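KP6 killer toxin subunit alpha (Ustilago maydis virus P6, PDB 4GVB) forms one half of a secreted antifungal toxin heterodimer, recognising cellular receptors before the beta subunit acts to kill sensitive fungal cells. Local coordinates at residues A[30-35]-A[42-47]; A[2-5]-A[10-13]. One frame throughout, in Å; residues are numbered along the deposited sequence.

Interaction 1: residues A[30-35]-A[42-47]; sequences ATAAGC and SYYDAR
The C-terminal turn of helix 28-33 and the residues just after it pack on the outer strand 43-45 of the antiparallel sheet, and Tyr-44 supplies most of the strand's side of this helix-on-sheet contact. Its ring receives Ala-32 over one face: Ala-32 CA sits 4.1 Å from the ring centroid, 20° off the normal, which meets the geometry of a CH-pi contact. The methyl lies farther out along the same ring, with Ala-32 CB 3.7 Å from Tyr-44 CZ and near the phenolic oxygen. On the opposite face, offset toward the rim, comes the backbone N of Ala-46, so the ring is held between the helix and its own chain. Tyr-44 CG stands anti to the backbone N (chi1 -179°), a torsion that carries the ring from the strand up to the helix. Thr-31 adds a slanting methyl contact, CG2 to Tyr-44 CE1 at 4.0 Å.

At the CB end of the Tyr-44 side chain, Cys-35 SG lies 3.7 Å from Tyr-44 CB and 5.2 Å from the centroid of that ring, 73° off its normal, an oblique sulfur-aromatic approach. The same sulfur is 3.6 Å from Ser-42 OG. That hydroxyl is itself bonded to Leu-39 O and Gly-36 N, which ties Ser-42 to the loop 36-41 joining the two segments.

The disulfide from Cys-35 to Cys-51 ties this corner to the adjacent strand 50-53, while Thr-31 OG1 bonds to the backbone N of Cys-18 in strand 14-19 and the Thr-31 side chain also touches Phe-61 of helix 58-67.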
loop_
_atom_site.group_PDB
_atom_site.type_symbol
_atom_site.label_atom_id
_atom_site.label_comp_id
_atom_site.label_asym_id
_atom_site.label_seq_id
_atom_site.Cartn_x
_atom_site.Cartn_y
_atom_site.Cartn_z
ATOM N N ALA A 30 -1.954 2.030 3.041
ATOM C CA ALA A 30 -1.642 0.611 3.134
ATOM C C ALA A 30 -2.617 -0.074 4.100
ATOM O O ALA A 30 -3.109 -1.175 3.842
ATOM C CB ALA A 30 -0.224 0.417 3.603
ATOM N N THR A 31 -2.900 0.595 5.211
ATOM C CA THR A 31 -3.889 0.094 6.167
ATOM C C THR A 31 -5.243 -0.030 5.519
ATOM O O THR A 31 -5.883 -1.071 5.627
ATOM C CB THR A 31 -4.030 1.009 7.408
ATOM O OG1 THR A 31 -2.779 1.077 8.090
ATOM C CG2 THR A 31 -5.083 0.437 8.367
ATOM N N ALA A 32 -5.692 1.037 4.860
ATOM C CA ALA A 32 -6.979 1.038 4.175
ATOM C C ALA A 32 -7.131 -0.144 3.234
ATOM O O ALA A 32 -8.184 -0.757 3.189
ATOM C CB ALA A 32 -7.184 2.335 3.407
ATOM N N ALA A 33 -6.083 -0.426 2.461
ATOM C CA ALA A 33 -6.118 -1.513 1.480
ATOM C C ALA A 33 -6.253 -2.896 2.097
ATOM O O ALA A 33 -6.573 -3.875 1.401
ATOM C CB ALA A 33 -4.872 -1.451 0.579
ATOM N N GLY A 34 -5.970 -2.983 3.396
ATOM C CA GLY A 34 -6.092 -4.210 4.157
ATOM C C GLY A 34 -7.273 -4.211 5.116
ATOM O O GLY A 34 -7.334 -5.041 6.006
ATOM N N CYS A 35 -8.233 -3.320 4.904
ATOM C CA CYS A 35 -9.343 -3.153 5.849
ATOM C C CYS A 35 -10.698 -2.888 5.177
ATOM O O CYS A 35 -10.788 -2.682 3.965
ATOM C CB CYS A 35 -9.033 -1.984 6.791
ATOM S SG CYS A 35 -9.861 -2.118 8.408
ATOM N N SER A 42 -14.134 -6.482 9.581
ATOM C CA SER A 42 -13.306 -5.391 10.069
ATOM C C SER A 42 -14.047 -4.054 9.988
ATOM O O SER A 42 -15.043 -3.901 9.280
ATOM C CB SER A 42 -11.979 -5.319 9.292
ATOM O OG SER A 42 -12.201 -4.793 7.999
ATOM N N TYR A 43 -13.540 -3.082 10.727
ATOM C CA TYR A 43 -14.049 -1.724 10.667
ATOM C C TYR A 43 -12.886 -0.799 10.342
ATOM O O TYR A 43 -11.889 -0.779 11.076
ATOM C CB TYR A 43 -14.643 -1.343 12.027
ATOM C CG TYR A 43 -15.188 0.057 12.091
ATOM C CD1 TYR A 43 -16.485 0.335 11.673
ATOM C CD2 TYR A 43 -14.412 1.101 12.570
ATOM C CE1 TYR A 43 -16.988 1.616 11.731
ATOM C CE2 TYR A 43 -14.905 2.386 12.622
ATOM C CZ TYR A 43 -16.191 2.636 12.204
ATOM O OH TYR A 43 -16.703 3.916 12.263
ATOM N N TYR A 44 -12.992 -0.056 9.240
ATOM C CA TYR A 44 -11.941 0.902 8.897
ATOM C C TYR A 44 -12.243 2.315 9.404
ATOM O O TYR A 44 -13.083 3.021 8.853
ATOM C CB TYR A 44 -11.635 0.936 7.389
ATOM C CG TYR A 44 -10.526 1.919 7.065
ATOM C CD1 TYR A 44 -9.280 1.803 7.661
ATOM C CD2 TYR A 44 -10.730 2.976 6.181
ATOM C CE1 TYR A 44 -8.259 2.718 7.405
ATOM C CE2 TYR A 44 -9.714 3.896 5.912
ATOM C CZ TYR A 44 -8.480 3.758 6.527
ATOM O OH TYR A 44 -7.458 4.656 6.271
ATOM N N ASP A 45 -11.537 2.710 10.450
ATOM C CA ASP A 45 -11.625 4.071 10.982
ATOM C C ASP A 45 -10.853 5.004 10.057
ATOM O O ASP A 45 -9.655 5.190 10.238
ATOM C CB ASP A 45 -11.008 4.097 12.387
ATOM C CG ASP A 45 -11.126 5.465 13.060
ATOM O OD1 ASP A 45 -11.110 6.491 12.350
ATOM O OD2 ASP A 45 -11.229 5.509 14.305
ATOM N N ALA A 46 -11.532 5.583 9.067
ATOM C CA ALA A 46 -10.861 6.346 8.016
ATOM C C ALA A 46 -10.183 7.592 8.570
ATOM O O ALA A 46 -9.229 8.112 7.982
ATOM C CB ALA A 46 -11.838 6.718 6.905
ATOM N N ARG A 47 -10.684 8.059 9.708
ATOM C CA ARG A 47 -10.103 9.211 10.387
ATOM C C ARG A 47 -8.696 8.895 10.896
ATOM O O ARG A 47 -7.702 9.431 10.389
ATOM C CB ARG A 47 -11.004 9.665 11.542
ATOM C CG ARG A 47 -10.668 11.047 12.072
ATOM C CD ARG A 47 -10.704 12.103 10.956
ATOM N NE ARG A 47 -12.026 12.228 10.337
ATOM C CZ ARG A 47 -12.302 13.018 9.300
ATOM N NH1 ARG A 47 -11.348 13.765 8.752
ATOM N NH2 ARG A 47 -13.538 13.060 8.807
#

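Interaction 2: residues A[2-5]-A[10-13]; sequences NAFC and LSCK
Helix 2-8 and the loop that follows it come closest at Cys-5 and Leu-10, whose CA atoms are 4.6 Å apart as the chain doubles back. One backbone hydrogen bond joins the two segments: Leu-10 N donates to Phe-4 O over 3.2 Å, nearly straight at 165°, but the donor stands 53° out of the carbonyl plane and therefore does not follow a lone pair. Ser-11 then takes positive values of both backbone angles, a left-handed conformation that turns the chain between Leu-10 and Cys-12.

Among the side chains, the link is covalent: Cys-5 SG and Cys-12 SG are joined at 2.0 Å, with a chi3 of 103°. The two ends reach the bond differently, since Cys-5 SG is anti to its backbone N whereas Cys-12 SG is anti to its carbonyl carbon. Alongside, the root of Phe-4 rests on the loop, its CB 3.3 Å from Leu-10 O. Ring atom Phe-4 CD2 meets Ser-11 OG obliquely at 3.6 Å, while the far side of the ring extends beyond the loop.

The exposed Phe-4, Leu-10 and Ser-11 supply over half of the surface buried between the segments, whereas the two buried cysteines carry the covalent link. The disulfide thus closes this short N-terminal loop covalently, and the single backbone bond adds to it.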
loop_
_atom_site.group_PDB
_atom_site.type_symbol
_atom_site.label_atom_id
_atom_site.label_comp_id
_atom_site.label_asym_id
_atom_site.label_seq_id
_atom_site.Cartn_x
_atom_site.Cartn_y
_atom_site.Cartn_z
ATOM N N ASN A 2 -18.683 -9.001 16.633
ATOM C CA ASN A 2 -18.432 -8.665 15.238
ATOM C C ASN A 2 -19.425 -7.649 14.677
ATOM O O ASN A 2 -19.068 -6.810 13.870
ATOM C CB ASN A 2 -18.425 -9.923 14.374
ATOM C CG ASN A 2 -17.121 -10.714 14.480
ATOM O OD1 ASN A 2 -16.033 -10.156 14.674
ATOM N ND2 ASN A 2 -17.224 -12.020 14.294
ATOM N N ALA A 3 -20.670 -7.731 15.115
ATOM C CA ALA A 3 -21.730 -6.880 14.597
ATOM C C ALA A 3 -21.541 -5.448 15.043
ATOM O O ALA A 3 -21.630 -4.525 14.230
ATOM C CB ALA A 3 -23.074 -7.392 15.052
ATOM N N PHE A 4 -21.291 -5.271 16.339
ATOM C CA PHE A 4 -21.064 -3.939 16.888
ATOM C C PHE A 4 -19.797 -3.353 16.279
ATOM O O PHE A 4 -19.743 -2.173 15.966
ATOM C CB PHE A 4 -20.890 -3.997 18.396
ATOM C CG PHE A 4 -22.096 -4.517 19.132
ATOM C CD1 PHE A 4 -23.352 -4.459 18.572
ATOM C CD2 PHE A 4 -21.955 -5.056 20.392
ATOM C CE1 PHE A 4 -24.464 -4.934 19.265
ATOM C CE2 PHE A 4 -23.052 -5.540 21.081
ATOM C CZ PHE A 4 -24.301 -5.483 20.520
ATOM N N CYS A 5 -18.770 -4.189 16.158
ATOM C CA CYS A 5 -17.472 -3.721 15.668
ATOM C C CYS A 5 -17.485 -3.348 14.178
ATOM O O CYS A 5 -17.163 -2.219 13.808
ATOM C CB CYS A 5 -16.382 -4.743 15.960
ATOM S SG CYS A 5 -14.747 -4.137 15.452
ATOM N N LEU A 10 -17.561 -0.432 17.529
ATOM C CA LEU A 10 -17.799 -0.584 18.963
ATOM C C LEU A 10 -17.545 -2.027 19.385
ATOM O O LEU A 10 -17.817 -2.956 18.632
ATOM C CB LEU A 10 -19.237 -0.159 19.312
ATOM C CG LEU A 10 -19.667 1.265 18.908
ATOM C CD1 LEU A 10 -21.139 1.552 19.228
ATOM C CD2 LEU A 10 -18.771 2.325 19.540
ATOM N N SER A 11 -17.024 -2.221 20.592
ATOM C CA SER A 11 -16.741 -3.559 21.091
ATOM C C SER A 11 -15.734 -4.302 20.218
ATOM O O SER A 11 -15.767 -5.520 20.141
ATOM C CB SER A 11 -18.029 -4.389 21.213
ATOM O OG SER A 11 -19.010 -3.690 21.968
ATOM N N CYS A 12 -14.862 -3.566 19.543
ATOM C CA CYS A 12 -13.729 -4.192 18.887
ATOM C C CYS A 12 -12.717 -4.596 19.951
ATOM O O CYS A 12 -12.789 -4.134 21.098
ATOM C CB CYS A 12 -13.101 -3.251 17.858
ATOM S SG CYS A 12 -14.289 -2.570 16.686
ATOM N N LYS A 13 -11.795 -5.476 19.584
ATOM C CA LYS A 13 -10.790 -5.950 20.520
ATOM C C LYS A 13 -9.385 -5.525 20.114
ATOM O O LYS A 13 -8.489 -5.442 20.945
ATOM C CB LYS A 13 -10.883 -7.469 20.671
ATOM C CG LYS A 13 -12.270 -7.922 21.099
ATOM C CD LYS A 13 -12.318 -9.402 21.443
ATOM C CE LYS A 13 -13.665 -9.743 22.079
ATOM N NZ LYS A 13 -13.591 -10.873 23.046
#

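How the interactions relate
From the N terminus, interaction 2 comes first: it closes the short loop formed as the chain reverses after helix 2-8, ahead of strand 14-19. Interaction 1 opens later, closing the loop between helix 28-33 and strand 43-45, so the two are in series and neither nest nor cross. Their centres are about 15 Å apart, interaction 2 lying about 13 Å and interaction 1 about 6 Å from the centre of the chain. They nevertheless meet, Tyr-43 CB being 3.2 Å from Cys-5 O. The N-terminal helix thereby packs against outer strand 43-45, and the backbone bonds of Lys-13 with Phe-53 and Leu-77 join its loop to strand 50-53 and to the residue just after strand 71-76.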